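Local coordinates for arginyl-trna synthetase (Thermus thermophilus, PDB 1IQ0), which probably catalyses the ATP-dependent joining of L-arginine to tRNA(Arg), with release of AMP and diphosphate, at residues 89-97 against 568-579; 238-249 against 299-308. One frame throughout, in Å; residues are numbered along the deposited sequence.

Contact 1 of 2, residues 89-97 against 568-579; sequences REALRPKAP and SLVQSLQRTLAT
P94, like R93 poorly ordered, meets the guanidinium group of R575 obliquely, its CB 4.2 Å from NH1 of R575, while one face of that group is covered from within its own helix by Q571, whose CD lies 3.6 Å above the plane and over its centre. A second flat pair marks the end of helix 84-92: R93 grips E90 side-on, NE to OE2 and NH2 to OE1. E90 OE2 lies at the edge of this guanidinium and in its plane.

The polar join between the segments starts at S572. Its OG, anti to the backbone N (chi1 171°), is carried toward helix 84-92 and donates to A91 O over 2.8 Å, at a C=O...OG angle of 155° and tilted 24° from the carbonyl plane; a water donates to the same OG and weakly to R93 O. L92 packs beside this point, its CD2 3.6 Å from S568 O. Further on, K95 bends at chi2 and chi3, passes T576 OG1 and meets T579 tip to tip. NZ of K95 donates to OG1 of T579 at 2.6 Å, and weakly to O of R575 at 3.2 Å.

Helix 500-509 flanks the joint, with A506 on A91 and L509 on L569, S572 and T576. Helices 470-487 and 525-544 pack on further residues of helix 562-583, among them V570, L573 and L577, so the chain leaving helix 84-92 rests on an all-helical bundle.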
loop_
_atom_site.group_PDB
_atom_site.type_symbol
_atom_site.label_atom_id
_atom_site.label_comp_id
_atom_site.label_asym_id
_atom_site.label_seq_id
_atom_site.Cartn_x
_atom_site.Cartn_y
_atom_site.Cartn_z
ATOM N N ARG A 89 22.649 -12.824 17.122
ATOM C CA ARG A 89 21.782 -13.993 17.055
ATOM C C ARG A 89 20.414 -13.616 16.492
ATOM O O ARG A 89 19.891 -14.289 15.595
ATOM C CB ARG A 89 21.643 -14.606 18.449
ATOM C CG ARG A 89 21.161 -16.042 18.458
ATOM C CD ARG A 89 21.295 -16.646 19.848
ATOM N NE ARG A 89 22.680 -16.641 20.315
ATOM C CZ ARG A 89 23.667 -17.337 19.757
ATOM N NH1 ARG A 89 23.432 -18.105 18.701
ATOM N NH2 ARG A 89 24.894 -17.261 20.254
ATOM N N GLU A 90 19.841 -12.532 17.008
ATOM C CA GLU A 90 18.538 -12.061 16.547
ATOM C C GLU A 90 18.599 -11.563 15.100
ATOM O O GLU A 90 17.624 -11.681 14.360
ATOM C CB GLU A 90 18.031 -10.939 17.465
ATOM C CG GLU A 90 16.843 -10.142 16.923
ATOM C CD GLU A 90 15.516 -10.907 16.921
ATOM O OE1 GLU A 90 14.514 -10.341 16.430
ATOM O OE2 GLU A 90 15.467 -12.058 17.408
ATOM N N ALA A 91 19.735 -11.001 14.692
ATOM C CA ALA A 91 19.868 -10.509 13.322
ATOM C C ALA A 91 19.938 -11.669 12.337
ATOM O O ALA A 91 19.461 -11.568 11.208
ATOM C CB ALA A 91 21.117 -9.640 13.181
ATOM N N LEU A 92 20.528 -12.775 12.769
ATOM C CA LEU A 92 20.659 -13.934 11.901
ATOM C C LEU A 92 19.381 -14.760 11.771
ATOM O O LEU A 92 19.158 -15.396 10.741
ATOM C CB LEU A 92 21.814 -14.816 12.382
ATOM C CG LEU A 92 23.179 -14.120 12.358
ATOM C CD1 LEU A 92 24.280 -15.128 12.683
ATOM C CD2 LEU A 92 23.411 -13.499 10.983
ATOM N N ARG A 93 18.546 -14.743 12.808
ATOM C CA ARG A 93 17.288 -15.490 12.808
ATOM C C ARG A 93 16.451 -15.173 11.565
ATOM O O ARG A 93 16.313 -14.010 11.178
ATOM C CB ARG A 93 16.483 -15.154 14.071
ATOM C CG ARG A 93 15.146 -15.874 14.180
ATOM C CD ARG A 93 14.420 -15.546 15.487
ATOM N NE ARG A 93 13.963 -14.158 15.557
ATOM C CZ ARG A 93 13.070 -13.617 14.733
ATOM N NH1 ARG A 93 12.528 -14.341 13.763
ATOM N NH2 ARG A 93 12.707 -12.348 14.881
ATOM N N PRO A 94 15.885 -16.206 10.917
ATOM C CA PRO A 94 15.064 -16.000 9.716
ATOM C C PRO A 94 13.762 -15.254 10.016
ATOM O O PRO A 94 13.058 -15.575 10.976
ATOM C CB PRO A 94 14.814 -17.422 9.225
ATOM C CG PRO A 94 14.771 -18.208 10.508
ATOM C CD PRO A 94 15.952 -17.637 11.268
ATOM N N LYS A 95 13.450 -14.258 9.190
ATOM C CA LYS A 95 12.237 -13.465 9.365
ATOM C C LYS A 95 11.124 -13.891 8.403
ATOM O O LYS A 95 11.308 -13.909 7.182
ATOM C CB LYS A 95 12.546 -11.969 9.185
ATOM C CG LYS A 95 13.940 -11.651 8.624
ATOM C CD LYS A 95 14.162 -12.253 7.231
ATOM C CE LYS A 95 13.184 -11.694 6.211
ATOM N NZ LYS A 95 13.152 -12.507 4.963
ATOM N N ALA A 96 9.968 -14.232 8.963
ATOM C CA ALA A 96 8.830 -14.669 8.163
ATOM C C ALA A 96 7.550 -13.959 8.605
ATOM O O ALA A 96 7.533 -13.275 9.636
ATOM C CB ALA A 96 8.662 -16.182 8.291
ATOM N N PRO A 97 6.461 -14.104 7.822
ATOM C CA PRO A 97 5.186 -13.464 8.166
ATOM C C PRO A 97 4.779 -13.770 9.607
ATOM O O PRO A 97 5.036 -14.859 10.121
ATOM C CB PRO A 97 4.217 -14.062 7.147
ATOM C CG PRO A 97 5.086 -14.237 5.932
ATOM C CD PRO A 97 6.361 -14.813 6.527
ATOM N N SER A 568 26.507 -15.620 6.904
ATOM C CA SER A 568 25.170 -15.660 7.504
ATOM C C SER A 568 24.576 -14.255 7.582
ATOM O O SER A 568 23.373 -14.068 7.406
ATOM C CB SER A 568 25.218 -16.278 8.903
ATOM O OG SER A 568 25.530 -17.658 8.837
ATOM N N LEU A 569 25.425 -13.266 7.840
ATOM C CA LEU A 569 24.963 -11.887 7.912
ATOM C C LEU A 569 24.566 -11.423 6.511
ATOM O O LEU A 569 23.566 -10.723 6.334
ATOM C CB LEU A 569 26.066 -10.991 8.463
ATOM C CG LEU A 569 25.718 -9.529 8.731
ATOM C CD1 LEU A 569 24.534 -9.447 9.695
ATOM C CD2 LEU A 569 26.940 -8.822 9.316
ATOM N N VAL A 570 25.361 -11.816 5.517
ATOM C CA VAL A 570 25.087 -11.462 4.131
ATOM C C VAL A 570 23.776 -12.122 3.700
ATOM O O VAL A 570 22.964 -11.520 3.002
ATOM C CB VAL A 570 26.240 -11.926 3.200
ATOM C CG1 VAL A 570 25.799 -11.868 1.740
ATOM C CG2 VAL A 570 27.470 -11.026 3.411
ATOM N N GLN A 571 23.571 -13.359 4.140
ATOM C CA GLN A 571 22.366 -14.097 3.809
ATOM C C GLN A 571 21.148 -13.428 4.441
ATOM O O GLN A 571 20.110 -13.268 3.795
ATOM C CB GLN A 571 22.469 -15.545 4.299
ATOM C CG GLN A 571 21.216 -16.361 4.004
ATOM C CD GLN A 571 21.352 -17.810 4.411
ATOM O OE1 GLN A 571 21.576 -18.119 5.581
ATOM N NE2 GLN A 571 21.220 -18.711 3.445
ATOM N N SER A 572 21.274 -13.045 5.705
ATOM C CA SER A 572 20.170 -12.380 6.388
ATOM C C SER A 572 19.819 -11.070 5.667
ATOM O O SER A 572 18.644 -10.718 5.533
ATOM C CB SER A 572 20.539 -12.098 7.847
ATOM O OG SER A 572 19.572 -11.271 8.469
ATOM N N LEU A 573 20.837 -10.350 5.208
ATOM C CA LEU A 573 20.598 -9.101 4.492
ATOM C C LEU A 573 19.912 -9.325 3.143
ATOM O O LEU A 573 19.001 -8.582 2.784
ATOM C CB LEU A 573 21.903 -8.334 4.244
ATOM C CG LEU A 573 21.531 -7.168 3.316
ATOM C CD1 LEU A 573 21.483 -5.876 4.092
ATOM C CD2 LEU A 573 22.475 -7.108 2.146
ATOM N N GLN A 574 20.361 -10.329 2.389
ATOM C CA GLN A 574 19.764 -10.607 1.087
ATOM C C GLN A 574 18.312 -11.054 1.258
ATOM O O GLN A 574 17.443 -10.662 0.487
ATOM C CB GLN A 574 20.558 -11.680 0.339
ATOM C CG GLN A 574 20.296 -13.092 0.803
ATOM C CD GLN A 574 19.414 -13.873 -0.148
ATOM O OE1 GLN A 574 18.613 -13.304 -0.891
ATOM N NE2 GLN A 574 19.543 -15.192 -0.114
ATOM N N ARG A 575 18.058 -11.886 2.262
ATOM C CA ARG A 575 16.706 -12.353 2.525
ATOM C C ARG A 575 15.807 -11.188 2.952
ATOM O O ARG A 575 14.656 -11.106 2.541
ATOM C CB ARG A 575 16.713 -13.423 3.617
ATOM C CG ARG A 575 17.194 -14.788 3.157
ATOM C CD ARG A 575 17.256 -15.739 4.338
ATOM N NE ARG A 575 17.598 -17.102 3.942
ATOM C CZ ARG A 575 17.733 -18.111 4.798
ATOM N NH1 ARG A 575 17.559 -17.905 6.099
ATOM N NH2 ARG A 575 18.033 -19.324 4.355
ATOM N N THR A 576 16.341 -10.285 3.766
ATOM C CA THR A 576 15.562 -9.140 4.230
ATOM C C THR A 576 15.226 -8.189 3.079
ATOM O O THR A 576 14.113 -7.663 3.005
ATOM C CB THR A 576 16.316 -8.373 5.337
ATOM O OG1 THR A 576 16.503 -9.244 6.460
ATOM C CG2 THR A 576 15.528 -7.146 5.781
ATOM N N LEU A 577 16.183 -7.965 2.183
ATOM C CA LEU A 577 15.920 -7.093 1.049
ATOM C C LEU A 577 14.935 -7.756 0.079
ATOM O O LEU A 577 14.060 -7.087 -0.471
ATOM C CB LEU A 577 17.216 -6.747 0.324
ATOM C CG LEU A 577 18.174 -5.835 1.088
ATOM C CD1 LEU A 577 19.368 -5.524 0.204
ATOM C CD2 LEU A 577 17.450 -4.534 1.497
ATOM N N ALA A 578 15.072 -9.069 -0.120
ATOM C CA ALA A 578 14.180 -9.804 -1.024
ATOM C C ALA A 578 12.746 -9.767 -0.503
ATOM O O ALA A 578 11.812 -9.509 -1.255
ATOM C CB ALA A 578 14.644 -11.269 -1.173
ATOM N N THR A 579 12.584 -10.032 0.790
ATOM C CA THR A 579 11.271 -10.021 1.423
ATOM C C THR A 579 10.678 -8.612 1.408
ATOM O O THR A 579 9.528 -8.422 1.018
ATOM C CB THR A 579 11.367 -10.542 2.873
ATOM O OG1 THR A 579 11.736 -11.926 2.841
ATOM C CG2 THR A 579 10.026 -10.394 3.607
HETATM O O HOH W 1 17.110 -12.804 8.191
#

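Contact 2 of 2, residues 238-249 against 299-308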
loop_
_atom_site.group_PDB
_atom_site.type_symbol
_atom_site.label_atom_id
_atom_site.label_comp_id
_atom_site.label_asym_id
_atom_site.label_seq_id
_atom_site.Cartn_x
_atom_site.Cartn_y
_atom_site.Cartn_z
ATOM N N VAL A 238 -16.189 -6.081 -8.176
ATOM C CA VAL A 238 -17.579 -5.785 -7.889
ATOM C C VAL A 238 -18.050 -4.781 -8.930
ATOM O O VAL A 238 -17.486 -3.692 -9.057
ATOM C CB VAL A 238 -17.784 -5.197 -6.474
ATOM C CG1 VAL A 238 -19.206 -4.691 -6.339
ATOM C CG2 VAL A 238 -17.540 -6.278 -5.421
ATOM N N TRP A 239 -19.081 -5.164 -9.675
ATOM C CA TRP A 239 -19.645 -4.327 -10.727
ATOM C C TRP A 239 -20.843 -3.503 -10.251
ATOM O O TRP A 239 -21.724 -4.000 -9.546
ATOM C CB TRP A 239 -20.062 -5.208 -11.926
ATOM C CG TRP A 239 -18.913 -5.976 -12.558
ATOM C CD1 TRP A 239 -18.109 -6.896 -11.947
ATOM C CD2 TRP A 239 -18.423 -5.852 -13.903
ATOM N NE1 TRP A 239 -17.152 -7.348 -12.820
ATOM C CE2 TRP A 239 -17.317 -6.725 -14.027
ATOM C CE3 TRP A 239 -18.808 -5.086 -15.013
ATOM C CZ2 TRP A 239 -16.587 -6.855 -15.220
ATOM C CZ3 TRP A 239 -18.083 -5.215 -16.203
ATOM C CH2 TRP A 239 -16.984 -6.093 -16.294
ATOM N N GLU A 240 -20.873 -2.234 -10.650
ATOM C CA GLU A 240 -21.968 -1.349 -10.291
ATOM C C GLU A 240 -23.326 -1.958 -10.674
ATOM O O GLU A 240 -24.279 -1.900 -9.890
ATOM C CB GLU A 240 -21.783 0.010 -10.980
ATOM C CG GLU A 240 -22.904 1.017 -10.716
ATOM C CD GLU A 240 -23.073 1.340 -9.238
ATOM O OE1 GLU A 240 -22.064 1.394 -8.508
ATOM O OE2 GLU A 240 -24.216 1.558 -8.806
ATOM N N SER A 241 -23.429 -2.539 -11.871
ATOM C CA SER A 241 -24.699 -3.145 -12.288
ATOM C C SER A 241 -25.133 -4.275 -11.353
ATOM O O SER A 241 -26.330 -4.500 -11.166
ATOM C CB SER A 241 -24.629 -3.649 -13.739
ATOM O OG SER A 241 -23.584 -4.577 -13.934
ATOM N N ASP A 242 -24.176 -4.994 -10.770
ATOM C CA ASP A 242 -24.523 -6.059 -9.820
ATOM C C ASP A 242 -24.941 -5.422 -8.492
ATOM O O ASP A 242 -25.798 -5.950 -7.784
ATOM C CB ASP A 242 -23.338 -7.003 -9.598
ATOM C CG ASP A 242 -23.064 -7.878 -10.809
ATOM O OD1 ASP A 242 -21.877 -8.122 -11.125
ATOM O OD2 ASP A 242 -24.040 -8.324 -11.440
ATOM N N ILE A 243 -24.335 -4.286 -8.155
ATOM C CA ILE A 243 -24.687 -3.583 -6.923
ATOM C C ILE A 243 -26.147 -3.116 -7.025
ATOM O O ILE A 243 -26.887 -3.132 -6.042
ATOM C CB ILE A 243 -23.753 -2.361 -6.682
ATOM C CG1 ILE A 243 -22.400 -2.842 -6.146
ATOM C CG2 ILE A 243 -24.408 -1.371 -5.721
ATOM C CD1 ILE A 243 -21.391 -1.711 -5.845
ATOM N N VAL A 244 -26.555 -2.708 -8.224
ATOM C CA VAL A 244 -27.927 -2.261 -8.455
ATOM C C VAL A 244 -28.896 -3.445 -8.323
ATOM O O VAL A 244 -29.917 -3.345 -7.640
ATOM C CB VAL A 244 -28.075 -1.613 -9.867
ATOM C CG1 VAL A 244 -29.566 -1.379 -10.205
ATOM C CG2 VAL A 244 -27.321 -0.278 -9.903
ATOM N N ARG A 245 -28.566 -4.566 -8.960
ATOM C CA ARG A 245 -29.412 -5.755 -8.896
ATOM C C ARG A 245 -29.555 -6.260 -7.460
ATOM O O ARG A 245 -30.618 -6.748 -7.069
ATOM C CB ARG A 245 -28.837 -6.884 -9.771
ATOM C CG ARG A 245 -29.805 -8.067 -9.973
ATOM C CD ARG A 245 -29.224 -9.195 -10.837
ATOM N NE ARG A 245 -28.445 -8.679 -11.963
ATOM C CZ ARG A 245 -27.142 -8.392 -11.906
ATOM N NH1 ARG A 245 -26.466 -8.579 -10.772
ATOM N NH2 ARG A 245 -26.517 -7.899 -12.972
ATOM N N ALA A 246 -28.482 -6.142 -6.684
ATOM C CA ALA A 246 -28.471 -6.586 -5.290
ATOM C C ALA A 246 -29.339 -5.693 -4.414
ATOM O O ALA A 246 -29.593 -6.015 -3.258
ATOM C CB ALA A 246 -27.042 -6.596 -4.759
ATOM N N GLY A 247 -29.790 -4.571 -4.967
ATOM C CA GLY A 247 -30.623 -3.642 -4.215
ATOM C C GLY A 247 -29.965 -3.071 -2.963
ATOM O O GLY A 247 -30.662 -2.739 -2.004
ATOM N N LEU A 248 -28.637 -2.934 -2.961
ATOM C CA LEU A 248 -27.947 -2.412 -1.783
ATOM C C LEU A 248 -28.398 -1.000 -1.423
ATOM O O LEU A 248 -28.527 -0.665 -0.246
ATOM C CB LEU A 248 -26.421 -2.433 -1.984
ATOM C CG LEU A 248 -25.748 -3.795 -2.197
ATOM C CD1 LEU A 248 -24.220 -3.636 -2.242
ATOM C CD2 LEU A 248 -26.142 -4.730 -1.068
ATOM N N LEU A 249 -28.648 -0.176 -2.435
ATOM C CA LEU A 249 -29.079 1.196 -2.203
ATOM C C LEU A 249 -30.354 1.282 -1.370
ATOM O O LEU A 249 -30.368 1.902 -0.307
ATOM C CB LEU A 249 -29.295 1.912 -3.534
ATOM C CG LEU A 249 -29.763 3.368 -3.450
ATOM C CD1 LEU A 249 -28.850 4.191 -2.523
ATOM C CD2 LEU A 249 -29.758 3.938 -4.848
ATOM N N ALA A 299 -30.989 9.365 -6.074
ATOM C CA ALA A 299 -30.035 8.995 -5.040
ATOM C C ALA A 299 -28.723 9.735 -5.236
ATOM O O ALA A 299 -28.302 10.002 -6.362
ATOM C CB ALA A 299 -29.791 7.500 -5.057
ATOM N N THR A 300 -28.075 10.057 -4.126
ATOM C CA THR A 300 -26.812 10.778 -4.159
ATOM C C THR A 300 -25.639 9.802 -4.139
ATOM O O THR A 300 -25.812 8.625 -3.811
ATOM C CB THR A 300 -26.709 11.710 -2.937
ATOM O OG1 THR A 300 -25.634 12.629 -3.123
ATOM C CG2 THR A 300 -26.447 10.905 -1.679
ATOM N N TYR A 301 -24.448 10.287 -4.492
ATOM C CA TYR A 301 -23.249 9.447 -4.469
ATOM C C TYR A 301 -22.930 9.050 -3.027
ATOM O O TYR A 301 -22.367 7.984 -2.767
ATOM C CB TYR A 301 -22.056 10.189 -5.079
ATOM C CG TYR A 301 -22.089 10.245 -6.586
ATOM C CD1 TYR A 301 -23.070 10.975 -7.256
ATOM C CD2 TYR A 301 -21.159 9.539 -7.347
ATOM C CE1 TYR A 301 -23.122 10.998 -8.647
ATOM C CE2 TYR A 301 -21.203 9.557 -8.736
ATOM C CZ TYR A 301 -22.186 10.285 -9.379
ATOM O OH TYR A 301 -22.238 10.298 -10.753
ATOM N N TYR A 302 -23.295 9.920 -2.092
ATOM C CA TYR A 302 -23.074 9.662 -0.675
ATOM C C TYR A 302 -23.906 8.466 -0.209
ATOM O O TYR A 302 -23.416 7.612 0.517
ATOM C CB TYR A 302 -23.426 10.907 0.146
ATOM C CG TYR A 302 -22.422 12.037 -0.001
ATOM C CD1 TYR A 302 -22.644 13.281 0.598
ATOM C CD2 TYR A 302 -21.232 11.851 -0.712
ATOM C CE1 TYR A 302 -21.703 14.308 0.495
ATOM C CE2 TYR A 302 -20.289 12.867 -0.821
ATOM C CZ TYR A 302 -20.528 14.090 -0.216
ATOM O OH TYR A 302 -19.579 15.080 -0.316
ATOM N N ALA A 303 -25.164 8.405 -0.635
ATOM C CA ALA A 303 -26.031 7.298 -0.257
ATOM C C ALA A 303 -25.466 5.999 -0.842
ATOM O O ALA A 303 -25.428 4.970 -0.167
ATOM C CB ALA A 303 -27.456 7.539 -0.768
ATOM N N LYS A 304 -25.018 6.051 -2.093
ATOM C CA LYS A 304 -24.455 4.867 -2.734
ATOM C C LYS A 304 -23.151 4.422 -2.071
ATOM O O LYS A 304 -22.894 3.220 -1.966
ATOM C CB LYS A 304 -24.238 5.109 -4.236
ATOM C CG LYS A 304 -25.543 5.310 -5.012
ATOM C CD LYS A 304 -25.363 5.144 -6.523
ATOM C CE LYS A 304 -24.898 3.734 -6.886
ATOM N NZ LYS A 304 -25.808 2.644 -6.384
ATOM N N ASP A 305 -22.327 5.376 -1.627
ATOM C CA ASP A 305 -21.075 5.018 -0.955
ATOM C C ASP A 305 -21.402 4.323 0.361
ATOM O O ASP A 305 -20.746 3.353 0.745
ATOM C CB ASP A 305 -20.208 6.252 -0.678
ATOM C CG ASP A 305 -19.587 6.832 -1.943
ATOM O OD1 ASP A 305 -19.393 6.071 -2.916
ATOM O OD2 ASP A 305 -19.279 8.042 -1.961
ATOM N N ILE A 306 -22.423 4.821 1.053
ATOM C CA ILE A 306 -22.837 4.220 2.315
ATOM C C ILE A 306 -23.319 2.779 2.107
ATOM O O ILE A 306 -22.916 1.875 2.837
ATOM C CB ILE A 306 -23.957 5.051 2.987
ATOM C CG1 ILE A 306 -23.385 6.388 3.457
ATOM C CG2 ILE A 306 -24.544 4.291 4.185
ATOM C CD1 ILE A 306 -24.450 7.398 3.872
ATOM N N ALA A 307 -24.171 2.574 1.105
ATOM C CA ALA A 307 -24.705 1.248 0.794
ATOM C C ALA A 307 -23.580 0.230 0.591
ATOM O O ALA A 307 -23.580 -0.843 1.194
ATOM C CB ALA A 307 -25.574 1.312 -0.472
ATOM N N PHE A 308 -22.628 0.587 -0.266
ATOM C CA PHE A 308 -21.487 -0.262 -0.584
ATOM C C PHE A 308 -20.639 -0.533 0.666
ATOM O O PHE A 308 -20.206 -1.659 0.896
ATOM C CB PHE A 308 -20.652 0.411 -1.684
ATOM C CG PHE A 308 -19.609 -0.484 -2.307
ATOM C CD1 PHE A 308 -19.839 -1.845 -2.466
ATOM C CD2 PHE A 308 -18.420 0.056 -2.800
ATOM C CE1 PHE A 308 -18.898 -2.657 -3.112
ATOM C CE2 PHE A 308 -17.479 -0.746 -3.444
ATOM C CZ PHE A 308 -17.719 -2.102 -3.601
#
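I243 stands over one face of the F308 ring in a CH-pi contact: its CD1 is 4.0 Å from the ring centroid and 23° off the ring normal. The two side chains cross at about a right angle, and the extended end of I243 (chi2 -179°) carries the methyl onto the ring. V238 adds CG1 at 3.8 Å from CE1 of F308, in an oblique approach.

The other close-packed spot is built on alanine. A307 directs its CB at the backbone of 248-249, 3.6 Å from O of L248 and 3.9 Å from CA of L249. Here the main chains come nearest, with the CA atoms of L249 and A307 5.3 Å apart. L249 then spreads its two methyls over the start of helix 301-312 and the residues leading into it, CD1 lying 4.0 Å from CB of A303 and CD2 3.6 Å from CB of A299.

The looser side is that of K304, partly exposed, where a salt bridge is the link and no hydrogen bond crosses. Bent at chi3 and chi4, K304 crosses E240, NZ to OE2 of E240 at 3.1 Å; CE is about as near to OE2 as NZ is, so the ammonium is not aimed squarely at the oxygen. The other carboxylate oxygen of E240 bonds to Y148 OH.

Helices 240-245 and 301-308 are nearly perpendicular (82°), and a Schellman motif at G247, with positive phi, turns the chain into helix 248-256. V238 and F308 both touch L146 of the adjacent parallel strand 141-149; helices thus pack on the parallel strands of a mixed sheet, consistent with the Rossmann-type catalytic domain of class I synthetases.

Contacts 1 and 2 lie on opposite sides of the chain's centre, about 46 Å apart between centres and about 26 Å between nearest atoms, so they do not touch. Along the sequence contact 2 is nested inside the long loop closed by contact 1, as 238-249 and 299-308 both fall between 89-97 and 568-579. They share no helix or strand. Contact 2 is internal to the catalytic domain, tying a helix to the region at the end of strand 236-239, whereas contact 1 joins helix 84-92 and the chain after it to helix 562-583 of the C-terminal anticodon-binding domain. One contact is thus local to a single domain; the other joins parts of the monomer that are far apart in sequence.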